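PDB 3QC0: sugar isomerase from Sinorhizobium meliloti, which binds zinc in a xylose isomerase-like TIM barrel and probably interconverts sugars, although its substrate is not established. Local coordinates for residues E123-A126 / A127-H131; L162-C165 / E166-P170. All blocks are in the same frame, centred on the assembly; numbering follows the deposited sequence. Where two conformers were deposited one is given.

In the fold
Contact 1, 123-131, lies within helix 114-135 on the outer wall of the barrel; contact 2, 162-170, takes in the last turns of helix 158-168 and the first residues of the loop after it. In chain order strand 139-141 separates the two helices, which pack against each other; the contact centres are about 12 Å apart. L168 of contact 2 makes the junction, its CD1 3.4 Å from I125 CG2 and its CD2 3.8 Å from A126 CB. Neither contact reaches the zinc, held by E142, D177, H204 and E248: the side chains of I125 and C165 each lie about 10 Å from that of E142, one residue beyond strand 139-141.

Contact 1. Residues E123-A126 / A127-H131; sequences EGIA and AVLPH
I125 and L129 touch one turn apart along helix 114-135, their side chains crossing at a slant; the helix is part of the beta-alpha-beta crossover of the TIM barrel that leads from strand 100-103 to strand 139-141. I125 CG2, anti to its own backbone N while CG1 takes the place beside it (chi1 -57°), meets L129 CD1 at 4.2 Å; that touch is loose and belongs to one of two modelled L129 conformers. The backbone ties this turn more firmly. The L129 N-H bonds to I125 O at 2.9 Å, the donor lying nearly along the C=O axis, and the V128 N-H reaches G124 O at 3.1 Å. V128 adds its methyl CG2, turned back along the helix to within 3.2 Å of G124 O. A127 N, in turn, bonds to E123 O at 3.0 Å.

Beyond this first shell, I125, V128 and L129 all rest on L139 of strand 139-141, and L168 of helix 158-168 covers I125 and L129, while A127 packs against I82 of helix 75-94. The helix kinks at P130 and H131, whose backbone nitrogens make no bond to the preceding turn. A127 O receives a weak hydrogen bond from R86 instead, and H131 NE2 is hydrogen-bonded to D90. P130 has no N-H to offer A126; its ring carbon CD sits 3.2 Å from A126 O.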
# COMPACT_ATOMS: atom_id res chain seq x y z
N GLU A 123 -4.62 18.45 -12.84
CA GLU A 123 -4.35 19.63 -13.65
C GLU A 123 -3.25 19.37 -14.67
O GLU A 123 -3.32 19.84 -15.81
CB GLU A 123 -3.95 20.79 -12.76
CG GLU A 123 -5.03 21.36 -11.89
CD GLU A 123 -4.48 22.38 -10.85
OE1 GLU A 123 -3.24 22.64 -10.78
OE2 GLU A 123 -5.29 22.92 -10.10
N GLY A 124 -2.26 18.60 -14.28
CA GLY A 124 -1.14 18.29 -15.16
C GLY A 124 -1.58 17.42 -16.33
O GLY A 124 -1.22 17.66 -17.50
N ILE A 125 -2.36 16.37 -16.03
CA ILE A 125 -2.94 15.51 -17.08
C ILE A 125 -3.80 16.32 -18.02
O ILE A 125 -3.68 16.20 -19.24
CB ILE A 125 -3.65 14.28 -16.55
CG1 ILE A 125 -2.67 13.45 -15.68
CG2 ILE A 125 -4.21 13.43 -17.68
CD1 ILE A 125 -3.39 12.30 -14.88
N ALA A 126 -4.62 17.19 -17.45
CA ALA A 126 -5.47 18.05 -18.27
C ALA A 126 -4.66 18.94 -19.21
O ALA A 126 -5.07 19.16 -20.36
CB ALA A 126 -6.34 18.91 -17.41
N ALA A 127 -3.50 19.39 -18.74
CA ALA A 127 -2.63 20.27 -19.53
C ALA A 127 -1.98 19.52 -20.69
O ALA A 127 -1.74 20.10 -21.77
CB ALA A 127 -1.54 20.94 -18.64
N VAL A 128 -1.68 18.24 -20.47
CA VAL A 128 -1.03 17.38 -21.46
C VAL A 128 -2.04 16.83 -22.49
O VAL A 128 -1.69 16.59 -23.64
CB VAL A 128 -0.28 16.21 -20.77
CG1 VAL A 128 0.31 15.21 -21.81
CG2 VAL A 128 0.82 16.76 -19.83
N LEU A 129 -3.28 16.62 -22.06
CA LEU A 129 -4.24 15.91 -22.88
C LEU A 129 -4.37 16.45 -24.30
O LEU A 129 -4.33 15.65 -25.24
CB LEU A 129 -5.61 15.85 -22.20
CG LEU A 129 -5.85 14.56 -21.40
CD1 LEU A 129 -7.07 14.64 -20.45
CD2 LEU A 129 -5.96 13.37 -22.36
N PRO A 130 -4.50 17.78 -24.47
CA PRO A 130 -4.67 18.23 -25.89
C PRO A 130 -3.50 17.82 -26.79
O PRO A 130 -3.72 17.48 -27.97
CB PRO A 130 -4.80 19.76 -25.75
CG PRO A 130 -5.32 19.97 -24.32
CD PRO A 130 -4.64 18.89 -23.53
N HIS A 131 -2.28 17.85 -26.24
CA HIS A 131 -1.13 17.41 -26.99
C HIS A 131 -1.21 15.93 -27.31
O HIS A 131 -0.93 15.50 -28.42
CB HIS A 131 0.12 17.74 -26.20
CG HIS A 131 1.36 17.67 -27.02
ND1 HIS A 131 1.81 18.74 -27.76
CD2 HIS A 131 2.27 16.68 -27.18
CE1 HIS A 131 2.93 18.39 -28.37
NE2 HIS A 131 3.22 17.15 -28.06

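Contact 2. Residues L162-C165 / E166-P170; sequences LDIC and ETLGP
E166 folds back over the preceding turn at L162: its N-H bonds to L162 O at 2.8 Å with an N-H...O angle of 158°, and its CG comes within 3.4 Å of the same oxygen. CG stands beside the backbone N (chi1 -71°), which lays the start of the side chain back over L162 O; the carboxylate beyond it ends near that of D163. In one of two modelled conformers E166 OE1 is 4.5 Å from D163 OD1. Both carboxylates form salt bridges to NH2 of R193, on helix 187-196, which would offset the repulsion between them.

C165 ties the last turn with its carbonyl. Its O takes the N-H of G169 at 3.0 Å, and a weaker, longer bond from L168 N; its side chain meanwhile packs against I141 and M197.

I164 carries the apolar side. Its CG2 lies 3.7 Å from L168 CD1, the two side chains running alongside each other and pointing the same way, while I164 O accepts the N-H of L168 at 3.0 Å. Replacing L168 with an alanine would probably leave I164 CG2 without this neighbour and open a gap beside I125 and A126 of helix 114-135, which the leucine methyls now meet.

After L168 the chain leaves the helix at G169 with a positive phi of 91°. A CB there would run into P170 CD and the carbonyl oxygen of L168. This is a helix C-terminus with a positive-phi glycine as the first non-helical residue, followed by a proline that has no N-H to offer, here ending the helix of a TIM-barrel beta-alpha-beta unit before strand 172-177.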
# COMPACT_ATOMS: atom_id res chain seq x y z
N LEU A 162 -9.72 6.00 -12.02
CA LEU A 162 -10.94 6.11 -12.82
C LEU A 162 -11.73 7.40 -12.54
O LEU A 162 -12.30 7.99 -13.46
CB LEU A 162 -11.81 4.86 -12.64
CG LEU A 162 -11.18 3.55 -13.16
CD1 LEU A 162 -11.98 2.32 -12.70
CD2 LEU A 162 -11.07 3.58 -14.72
N ASP A 163 -11.76 7.85 -11.30
CA ASP A 163 -12.35 9.15 -10.96
C ASP A 163 -11.70 10.27 -11.77
O ASP A 163 -12.38 11.16 -12.29
CB ASP A 163 -12.22 9.47 -9.48
CG ASP A 163 -13.14 8.65 -8.59
OD1 ASP A 163 -14.06 7.92 -9.05
OD2 ASP A 163 -12.90 8.73 -7.35
N ILE A 164 -10.38 10.21 -11.91
CA ILE A 164 -9.69 11.22 -12.67
C ILE A 164 -10.06 11.10 -14.15
O ILE A 164 -10.25 12.11 -14.79
CB ILE A 164 -8.15 11.13 -12.47
CG1 ILE A 164 -7.78 11.35 -10.99
CG2 ILE A 164 -7.39 12.07 -13.45
CD1 ILE A 164 -6.33 11.00 -10.63
N CYS A 165 -10.11 9.88 -14.68
CA CYS A 165 -10.51 9.63 -16.08
C CYS A 165 -11.88 10.22 -16.32
O CYS A 165 -12.10 10.85 -17.35
CB CYS A 165 -10.49 8.15 -16.42
SG CYS A 165 -8.87 7.43 -16.52
N GLU A 166 -12.80 10.03 -15.38
CA GLU A 166 -14.15 10.59 -15.57
C GLU A 166 -14.15 12.11 -15.58
O GLU A 166 -14.95 12.74 -16.32
CB GLU A 166 -15.09 10.09 -14.48
CG GLU A 166 -15.45 8.65 -14.64
CD GLU A 166 -16.71 8.28 -13.87
OE1 GLU A 166 -16.71 8.34 -12.62
OE2 GLU A 166 -17.71 7.94 -14.53
N THR A 167 -13.30 12.73 -14.78
CA THR A 167 -13.21 14.19 -14.65
C THR A 167 -12.64 14.81 -15.93
O THR A 167 -13.09 15.88 -16.41
CB THR A 167 -12.33 14.60 -13.47
OG1 THR A 167 -12.92 14.15 -12.23
CG2 THR A 167 -12.13 16.12 -13.42
N LEU A 168 -11.67 14.12 -16.51
CA LEU A 168 -10.89 14.71 -17.60
C LEU A 168 -11.43 14.41 -18.95
O LEU A 168 -11.13 15.14 -19.91
CB LEU A 168 -9.47 14.19 -17.53
CG LEU A 168 -8.72 14.73 -16.33
CD1 LEU A 168 -7.32 14.19 -16.46
CD2 LEU A 168 -8.76 16.29 -16.23
N GLY A 169 -12.11 13.28 -19.08
CA GLY A 169 -12.78 12.94 -20.31
C GLY A 169 -11.97 12.15 -21.30
O GLY A 169 -11.10 11.38 -20.96
N PRO A 170 -12.25 12.33 -22.60
CA PRO A 170 -11.71 11.37 -23.57
C PRO A 170 -10.21 11.49 -23.76
O PRO A 170 -9.66 12.59 -23.53
CB PRO A 170 -12.41 11.78 -24.90
CG PRO A 170 -12.99 13.18 -24.64
CD PRO A 170 -13.32 13.18 -23.17